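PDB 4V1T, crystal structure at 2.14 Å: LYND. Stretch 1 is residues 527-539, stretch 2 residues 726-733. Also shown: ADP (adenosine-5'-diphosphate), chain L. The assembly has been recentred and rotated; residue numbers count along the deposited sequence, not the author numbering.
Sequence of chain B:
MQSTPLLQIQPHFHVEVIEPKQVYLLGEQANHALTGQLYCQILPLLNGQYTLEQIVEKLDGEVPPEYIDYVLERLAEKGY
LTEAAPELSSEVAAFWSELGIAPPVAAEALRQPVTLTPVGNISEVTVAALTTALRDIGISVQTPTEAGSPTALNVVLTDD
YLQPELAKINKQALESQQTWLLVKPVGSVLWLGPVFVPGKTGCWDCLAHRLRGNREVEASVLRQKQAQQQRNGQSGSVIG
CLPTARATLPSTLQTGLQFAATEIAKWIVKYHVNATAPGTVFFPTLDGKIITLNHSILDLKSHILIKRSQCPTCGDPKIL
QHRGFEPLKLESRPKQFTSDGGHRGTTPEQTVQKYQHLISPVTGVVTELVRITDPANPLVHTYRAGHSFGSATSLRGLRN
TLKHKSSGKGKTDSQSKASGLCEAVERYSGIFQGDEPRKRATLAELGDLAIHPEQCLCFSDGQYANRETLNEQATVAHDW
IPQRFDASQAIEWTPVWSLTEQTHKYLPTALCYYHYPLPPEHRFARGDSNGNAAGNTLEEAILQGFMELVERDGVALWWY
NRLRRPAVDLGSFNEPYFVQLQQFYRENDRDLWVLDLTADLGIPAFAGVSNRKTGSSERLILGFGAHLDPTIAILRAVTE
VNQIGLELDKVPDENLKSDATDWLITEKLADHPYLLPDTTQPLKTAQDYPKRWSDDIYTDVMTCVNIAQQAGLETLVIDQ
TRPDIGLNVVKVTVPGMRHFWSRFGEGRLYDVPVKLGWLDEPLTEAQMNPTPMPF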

# COMPACT_ATOMS: atom_id res chain seq x y z
N GLY B 527 28.03 10.74 19.91
CA GLY B 527 27.84 10.67 18.46
C GLY B 527 26.62 11.45 18.02
O GLY B 527 25.53 11.23 18.53
N ASP B 528 26.81 12.37 17.09
CA ASP B 528 25.71 13.19 16.59
C ASP B 528 25.30 12.74 15.18
O ASP B 528 25.94 11.87 14.58
CB ASP B 528 26.08 14.69 16.61
CG ASP B 528 27.30 15.02 15.77
OD1 ASP B 528 27.51 14.40 14.70
OD2 ASP B 528 28.05 15.93 16.17
N SER B 529 24.24 13.35 14.67
CA SER B 529 23.65 12.94 13.39
C SER B 529 24.15 13.78 12.22
O SER B 529 23.76 13.54 11.09
CB SER B 529 22.12 13.02 13.48
OG SER B 529 21.68 14.35 13.68
N ASN B 530 25.01 14.76 12.49
CA ASN B 530 25.46 15.67 11.44
C ASN B 530 26.39 15.00 10.42
O ASN B 530 27.45 14.48 10.77
CB ASN B 530 26.15 16.89 12.05
CG ASN B 530 26.38 17.98 11.03
OD1 ASN B 530 25.80 17.95 9.94
ND2 ASN B 530 27.22 18.96 11.37
N GLY B 531 25.99 15.03 9.16
CA GLY B 531 26.74 14.39 8.10
C GLY B 531 26.25 12.98 7.82
O GLY B 531 26.67 12.36 6.85
N ASN B 532 25.38 12.47 8.68
CA ASN B 532 24.81 11.16 8.48
C ASN B 532 23.78 11.21 7.37
O ASN B 532 22.95 12.11 7.33
CB ASN B 532 24.15 10.64 9.75
CG ASN B 532 25.13 10.41 10.88
OD1 ASN B 532 25.99 11.27 11.16
ND2 ASN B 532 25.01 9.27 11.54
N ALA B 533 23.85 10.24 6.46
CA ALA B 533 22.90 10.18 5.37
C ALA B 533 22.79 8.77 4.80
O ALA B 533 23.70 7.95 4.93
CB ALA B 533 23.28 11.16 4.27
N ALA B 534 21.64 8.51 4.17
CA ALA B 534 21.40 7.25 3.48
C ALA B 534 21.23 7.49 1.99
O ALA B 534 20.99 8.62 1.57
CB ALA B 534 20.18 6.56 4.06
N GLY B 535 21.34 6.42 1.20
CA GLY B 535 21.18 6.53 -0.24
C GLY B 535 21.15 5.17 -0.89
O GLY B 535 21.53 4.18 -0.28
N ASN B 536 20.71 5.14 -2.14
CA ASN B 536 20.65 3.91 -2.89
C ASN B 536 22.04 3.40 -3.24
O ASN B 536 22.22 2.22 -3.52
CB ASN B 536 19.81 4.10 -4.15
CG ASN B 536 18.37 4.45 -3.84
OD1 ASN B 536 17.54 3.57 -3.61
ND2 ASN B 536 18.06 5.74 -3.82
N THR B 537 23.01 4.31 -3.22
CA THR B 537 24.40 3.97 -3.42
C THR B 537 25.25 4.70 -2.38
O THR B 537 24.77 5.62 -1.74
CB THR B 537 24.89 4.36 -4.82
OG1 THR B 537 25.07 5.78 -4.88
CG2 THR B 537 23.89 3.95 -5.90
N LEU B 538 26.50 4.28 -2.23
CA LEU B 538 27.42 4.94 -1.32
C LEU B 538 27.63 6.39 -1.70
O LEU B 538 27.60 7.27 -0.86
CB LEU B 538 28.79 4.23 -1.30
CG LEU B 538 28.97 3.05 -0.34
CD1 LEU B 538 30.35 2.44 -0.55
CD2 LEU B 538 28.77 3.47 1.11
N GLU B 539 27.85 6.63 -2.99
CA GLU B 539 28.19 7.98 -3.45
C GLU B 539 26.98 8.90 -3.33
O GLU B 539 27.13 10.11 -3.19
CB GLU B 539 28.74 7.97 -4.88
CG GLU B 539 28.27 6.84 -5.78
CD GLU B 539 29.01 5.53 -5.56
OE1 GLU B 539 30.25 5.54 -5.56
OE2 GLU B 539 28.33 4.49 -5.38
N GLY B 726 20.95 -3.33 3.73
CA GLY B 726 21.14 -3.17 2.29
C GLY B 726 21.31 -1.72 1.89
O GLY B 726 22.29 -1.35 1.25
N LEU B 727 20.34 -0.89 2.28
CA LEU B 727 20.41 0.55 2.02
C LEU B 727 21.70 1.14 2.56
O LEU B 727 22.03 0.94 3.73
CB LEU B 727 19.21 1.26 2.65
CG LEU B 727 19.08 2.75 2.35
CD1 LEU B 727 18.71 2.98 0.88
CD2 LEU B 727 18.05 3.40 3.27
N ASN B 728 22.41 1.86 1.72
CA ASN B 728 23.68 2.45 2.12
C ASN B 728 23.48 3.58 3.10
O ASN B 728 22.64 4.45 2.89
CB ASN B 728 24.45 2.94 0.90
CG ASN B 728 24.85 1.82 -0.03
OD1 ASN B 728 24.36 1.71 -1.15
ND2 ASN B 728 25.76 0.97 0.43
N VAL B 729 24.26 3.56 4.17
CA VAL B 729 24.26 4.63 5.15
C VAL B 729 25.70 5.01 5.48
O VAL B 729 26.54 4.13 5.73
CB VAL B 729 23.52 4.23 6.44
CG1 VAL B 729 23.50 5.39 7.44
CG2 VAL B 729 22.11 3.79 6.12
N VAL B 730 25.98 6.31 5.50
CA VAL B 730 27.32 6.81 5.84
C VAL B 730 27.26 7.97 6.81
O VAL B 730 26.21 8.59 6.99
CB VAL B 730 28.07 7.30 4.60
CG1 VAL B 730 28.26 6.18 3.59
CG2 VAL B 730 27.33 8.47 3.97
N LYS B 731 28.39 8.25 7.43
CA LYS B 731 28.58 9.51 8.12
C LYS B 731 29.77 10.20 7.48
O LYS B 731 30.87 9.66 7.47
CB LYS B 731 28.82 9.32 9.62
CG LYS B 731 29.11 10.62 10.37
CD LYS B 731 29.15 10.43 11.88
CE LYS B 731 29.21 11.77 12.62
NZ LYS B 731 27.89 12.47 12.61
N VAL B 732 29.52 11.38 6.91
CA VAL B 732 30.57 12.21 6.34
C VAL B 732 31.03 13.23 7.38
O VAL B 732 30.20 13.90 7.99
CB VAL B 732 30.08 12.95 5.10
CG1 VAL B 732 31.23 13.67 4.43
CG2 VAL B 732 29.42 11.96 4.13
N THR B 733 32.35 13.34 7.55
CA THR B 733 32.94 14.26 8.51
C THR B 733 33.98 15.13 7.84
O THR B 733 34.92 14.62 7.24
CB THR B 733 33.59 13.50 9.68
OG1 THR B 733 32.57 12.84 10.42
CG2 THR B 733 34.35 14.46 10.61
PB ADP L . 17.15 15.58 6.15
O1B ADP L . 18.59 15.28 6.47
O2B ADP L . 16.84 17.05 6.06
O3B ADP L . 16.19 14.80 7.00
PA ADP L . 15.72 14.33 3.95
O1A ADP L . 15.62 14.79 2.52
O2A ADP L . 14.50 14.44 4.84
O3A ADP L . 17.01 15.04 4.63
O5' ADP L . 16.19 12.80 3.93
C5' ADP L . 16.16 12.01 5.10
C4' ADP L . 17.09 10.82 4.88
O4' ADP L . 16.54 9.94 3.90
C3' ADP L . 18.44 11.26 4.35
O3' ADP L . 19.43 10.42 4.93
C2' ADP L . 18.40 11.01 2.86
O2' ADP L . 19.66 10.61 2.33
C1' ADP L . 17.39 9.88 2.75
N9 ADP L . 16.61 9.99 1.50
C8 ADP L . 15.74 10.97 1.17
N7 ADP L . 15.19 10.73 -0.04
C5 ADP L . 15.70 9.58 -0.50
C6 ADP L . 15.55 8.76 -1.72
N6 ADP L . 14.70 9.17 -2.69
N1 ADP L . 16.27 7.62 -1.81
C2 ADP L . 17.11 7.22 -0.84
N3 ADP L . 17.30 7.92 0.30
C4 ADP L . 16.64 9.09 0.52
O HOH W 1 30.33 14.77 10.72

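The strongest polar contact centres on the ammonium group of Lys731. Lys731 NZ forms a salt bridge with Asp528 OD1 at 2.9 Å. Lys731 NZ also donates hydrogen bonds to Asp528 O at 2.8 Å, Asn530 O at 2.8 Å and Asn532 OD1 at 2.7 Å. Lysine suits this place because its chain is long enough to reach Asp528 and the turn: chi1 to chi3 are all t, and chi4 is p. The extended chain delivers a buried charge to four oxygens, one of them a carboxylate. The oxygens come from Asp528 and from the type II turn that follows it, Ser529 to Asn532, closed by Asn532 N to Ser529 O at 3.1 Å.

The backbones pair antiparallel, starting in the turn itself, where Val732 N donates to Gly531 O at 3.0 Å, almost linearly. Ala533 and Val730 bond both ways, Ala533 N to Val730 O and Val730 N to Ala533 O, each at 2.9 Å. Gly535 N donates to Asn728 O at 2.9 Å; the return bond, Asn728 N to Gly535 O at 3.2 Å, is weak.

Gly531 has phi/psi of 94/-10, which calls for glycine. A CB there would also clash with Val732 O. A water oxygen lies 2.9 Å from both Asn530 O and Val732 O and bridges the stretches.

Apolar side chains pack on both faces of the pairing. Ala534 shares a face with Val729, and Ala534 CB lies 4.0 Å from Val729 CG2 and 3.9 Å from Leu727 CD2. On the face of Ala533 and Val730, Leu538 CD2 reaches Val730 CG1 at 3.7 Å. The contact buries 680 Å² in all, counting both sides.

Ala534 also binds ADP through its backbone. Ala534 N donates to ADP O3' at 3.0 Å, and Ala534 O accepts from ADP O2' at 2.5 Å.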